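PDB 5LW6: Ddb_g0293866 from Dictyostelium discoideum, which contains, in the part covered here, a macrodomain that binds ADP-ribose, within a longer protein that probably senses DNA damage. Local coordinates for residues K115-N118 and D119-K123. Residues are numbered along the deposited sequence; the frame is centred on the assembly and turned at random.
Sequences KHFN and DKWDK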
ATOM      1  N   LYS A 115     -17.066  -8.629   9.363  1.00 16.27           N
ATOM      2  CA  LYS A 115     -17.793  -9.741   8.811  1.00 16.98           C
ATOM      3  C   LYS A 115     -16.857 -10.663   8.031  1.00 17.88           C
ATOM      4  O   LYS A 115     -16.887 -11.878   8.214  1.00 17.41           O
ATOM      5  CB  LYS A 115     -18.922  -9.206   7.935  1.00 21.28           C
ATOM      6  CG  LYS A 115     -19.683 -10.228   7.144  1.00 27.69           C
ATOM      7  CD  LYS A 115     -20.562  -9.584   6.033  1.00 34.35           C
ATOM      8  CE  LYS A 115     -21.594 -10.609   5.495  1.00 43.67           C
ATOM      9  NZ  LYS A 115     -22.403 -10.293   4.253  1.00 45.79           N
ATOM     10  N   HIS A 116     -15.965 -10.088   7.236  1.00 14.93           N
ATOM     11  CA  HIS A 116     -14.970 -10.889   6.516  1.00 18.10           C
ATOM     12  C   HIS A 116     -13.947 -11.556   7.383  1.00 17.71           C
ATOM     13  O   HIS A 116     -13.336 -12.492   6.974  1.00 18.06           O
ATOM     14  CB  HIS A 116     -14.280 -10.009   5.431  1.00 18.36           C
ATOM     15  CG  HIS A 116     -15.184  -9.713   4.294  1.00 19.99           C
ATOM     16  ND1 HIS A 116     -15.953  -8.568   4.199  1.00 21.49           N
ATOM     17  CD2 HIS A 116     -15.505 -10.469   3.220  1.00 20.60           C
ATOM     18  CE1 HIS A 116     -16.717  -8.641   3.119  1.00 21.48           C
ATOM     19  NE2 HIS A 116     -16.473  -9.787   2.532  1.00 20.59           N
ATOM     20  N   PHE A 117     -13.735 -11.072   8.619  1.00 15.60           N
ATOM     21  CA  PHE A 117     -12.825 -11.641   9.518  1.00 14.91           C
ATOM     22  C   PHE A 117     -13.504 -12.611  10.476  1.00 16.37           C
ATOM     23  O   PHE A 117     -12.870 -13.079  11.405  1.00 15.61           O
ATOM     24  CB  PHE A 117     -12.140 -10.563  10.385  1.00 14.81           C
ATOM     25  CG  PHE A 117     -11.338  -9.553   9.623  1.00 13.49           C
ATOM     26  CD1 PHE A 117     -10.726  -9.915   8.402  1.00 13.39           C
ATOM     27  CD2 PHE A 117     -11.141  -8.276  10.149  1.00 14.24           C
ATOM     28  CE1 PHE A 117      -9.988  -8.990   7.717  1.00 14.89           C
ATOM     29  CE2 PHE A 117     -10.387  -7.334   9.470  1.00 15.64           C
ATOM     30  CZ  PHE A 117      -9.796  -7.713   8.232  1.00 13.89           C
ATOM     31  N   ASN A 118     -14.784 -12.890  10.266  1.00 18.07           N
ATOM     32  CA  ASN A 118     -15.492 -13.881  11.036  1.00 22.27           C
ATOM     33  C   ASN A 118     -15.502 -13.576  12.510  1.00 19.94           C
ATOM     34  O   ASN A 118     -15.367 -14.478  13.356  1.00 18.14           O
ATOM     35  CB  ASN A 118     -14.919 -15.279  10.748  1.00 25.67           C
ATOM     36  CG  ASN A 118     -14.935 -15.608   9.267  1.00 31.62           C
ATOM     37  OD1 ASN A 118     -13.901 -15.817   8.628  1.00 28.57           O
ATOM     38  ND2 ASN A 118     -16.130 -15.609   8.701  1.00 34.27           N
ATOM     39  N   ASP A 119     -15.619 -12.279  12.814  1.00 21.78           N
ATOM     40  CA  ASP A 119     -15.541 -11.741  14.194  1.00 22.18           C
ATOM     41  C   ASP A 119     -14.261 -12.043  14.954  1.00 20.37           C
ATOM     42  O   ASP A 119     -14.270 -12.071  16.192  1.00 21.44           O
ATOM     43  CB  ASP A 119     -16.811 -12.118  15.052  1.00 25.40           C
ATOM     44  CG  ASP A 119     -18.034 -11.273  14.695  1.00 29.27           C
ATOM     45  OD1 ASP A 119     -17.907 -10.031  14.658  1.00 26.23           O
ATOM     46  OD2 ASP A 119     -19.127 -11.845  14.378  1.00 32.47           O
ATOM     47  N   LYS A 120     -13.157 -12.260  14.230  1.00 17.86           N
ATOM     48  CA  LYS A 120     -11.874 -12.542  14.843  1.00 18.39           C
ATOM     49  C   LYS A 120     -10.901 -11.582  14.185  1.00 16.59           C
ATOM     50  O   LYS A 120     -10.029 -11.948  13.453  1.00 19.91           O
ATOM     51  CB  LYS A 120     -11.449 -13.988  14.698  1.00 20.57           C
ATOM     52  CG  LYS A 120     -12.314 -14.986  15.509  1.00 23.51           C
ATOM     53  CD  LYS A 120     -12.064 -16.418  15.125  1.00 27.89           C
ATOM     54  CE  LYS A 120     -12.707 -16.712  13.793  1.00 31.15           C
ATOM     55  NZ  LYS A 120     -12.454 -18.113  13.409  1.00 35.27           N
ATOM     56  N   TRP A 121     -11.071 -10.328  14.501  1.00 16.86           N
ATOM     57  CA  TRP A 121     -10.183  -9.276  13.953  1.00 15.71           C
ATOM     58  C   TRP A 121      -8.770  -9.454  14.496  1.00 16.45           C
ATOM     59  O   TRP A 121      -8.543  -9.428  15.682  1.00 15.28           O
ATOM     60  CB  TRP A 121     -10.755  -7.931  14.320  1.00 15.88           C
ATOM     61  CG  TRP A 121     -10.136  -6.771  13.674  1.00 15.00           C
ATOM     62  CD1 TRP A 121      -8.812  -6.368  13.734  1.00 16.45           C
ATOM     63  CD2 TRP A 121     -10.815  -5.782  12.855  1.00 14.94           C
ATOM     64  NE1 TRP A 121      -8.639  -5.208  13.015  1.00 15.84           N
ATOM     65  CE2 TRP A 121      -9.850  -4.815  12.491  1.00 14.68           C
ATOM     66  CE3 TRP A 121     -12.134  -5.628  12.418  1.00 14.39           C
ATOM     67  CZ2 TRP A 121     -10.170  -3.738  11.707  1.00 17.69           C
ATOM     68  CZ3 TRP A 121     -12.476  -4.556  11.714  1.00 16.12           C
ATOM     69  CH2 TRP A 121     -11.473  -3.624  11.291  1.00 17.83           C
ATOM     70  N   ASP A 122      -7.790  -9.656  13.628  1.00 13.92           N
ATOM     71  CA  ASP A 122      -6.409  -9.841  14.045  1.00 13.97           C
ATOM     72  C   ASP A 122      -5.831  -8.610  14.713  1.00 15.41           C
ATOM     73  O   ASP A 122      -5.893  -7.533  14.155  1.00 15.44           O
ATOM     74  CB  ASP A 122      -5.584 -10.217  12.801  1.00 13.79           C
ATOM     75  CG  ASP A 122      -4.279 -10.852  13.138  1.00 14.26           C
ATOM     76  OD1 ASP A 122      -3.480 -10.236  13.894  1.00 14.71           O
ATOM     77  OD2 ASP A 122      -4.073 -12.023  12.711  1.00 16.50           O
ATOM     78  N   LYS A 123      -5.287  -8.749  15.933  1.00 15.60           N
ATOM     79  CA  LYS A 123      -4.650  -7.633  16.682  1.00 18.01           C
ATOM     80  C   LYS A 123      -3.576  -6.907  15.892  1.00 16.59           C
ATOM     81  O   LYS A 123      -3.287  -5.786  16.186  1.00 16.13           O
ATOM     82  CB  LYS A 123      -4.033  -8.110  18.037  1.00 21.32           C
ATOM     83  CG  LYS A 123      -2.928  -9.157  17.878  1.00 27.40           C
ATOM     84  CD  LYS A 123      -2.269  -9.744  19.167  1.00 35.42           C
ATOM     85  CE  LYS A 123      -1.038 -10.533  18.692  1.00 41.49           C
ATOM     86  NZ  LYS A 123      -0.379 -11.421  19.682  1.00 43.75           N
TER
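With CG of Phe117 anti to its carbonyl carbon (chi1 -61°) and CG of Trp121 anti to the backbone N (chi1 -170°), two aromatic side chains four residues apart are brought together over a tight turn. They form a T-shaped pair: the CD2–CE2 edge of the phenyl ring points into one face of the indole, with the planes at 86°. Phe117 CD2 lies 3.6 Å from Trp121 CE3, and Phe117 CE2 sits 3.7 Å from Trp121 CD2, so the phenyl edge rests where the two indole rings are fused.

The backbone that permits this meeting illustrates how a helix is stopped and reversed. Asn118, with positive phi, is the C-prime residue of a Schellman motif in which Asp119 N pairs with Lys114 O and Asn118 N bonds to Lys115 O at 3.1 Å. Overlapping it, a type I' turn runs from Phe117 to Lys120, with Asn118 and Asp119 both at positive phi, and is closed by Lys120 N to Phe117 O at 3.0 Å. On the exposed outer side, the Lys120 side chain lies back alongside Asn118, its CE in van der Waals contact with Asn118 O at 3.5 Å.

Trp121 NE1 bonds to Phe125 O, at the start of edge strand 125-130. Replacing Trp121 with an alanine would probably leave the phenyl edge of Phe117 without the face it points into and Phe125 O without its indole donor.

The indole also meets the Phe125 ring nearly parallel and touches Ile110, Phe113 and Lys114 of helix 107-116, thus tying the loop both to the last turns of that helix and to the strand that follows.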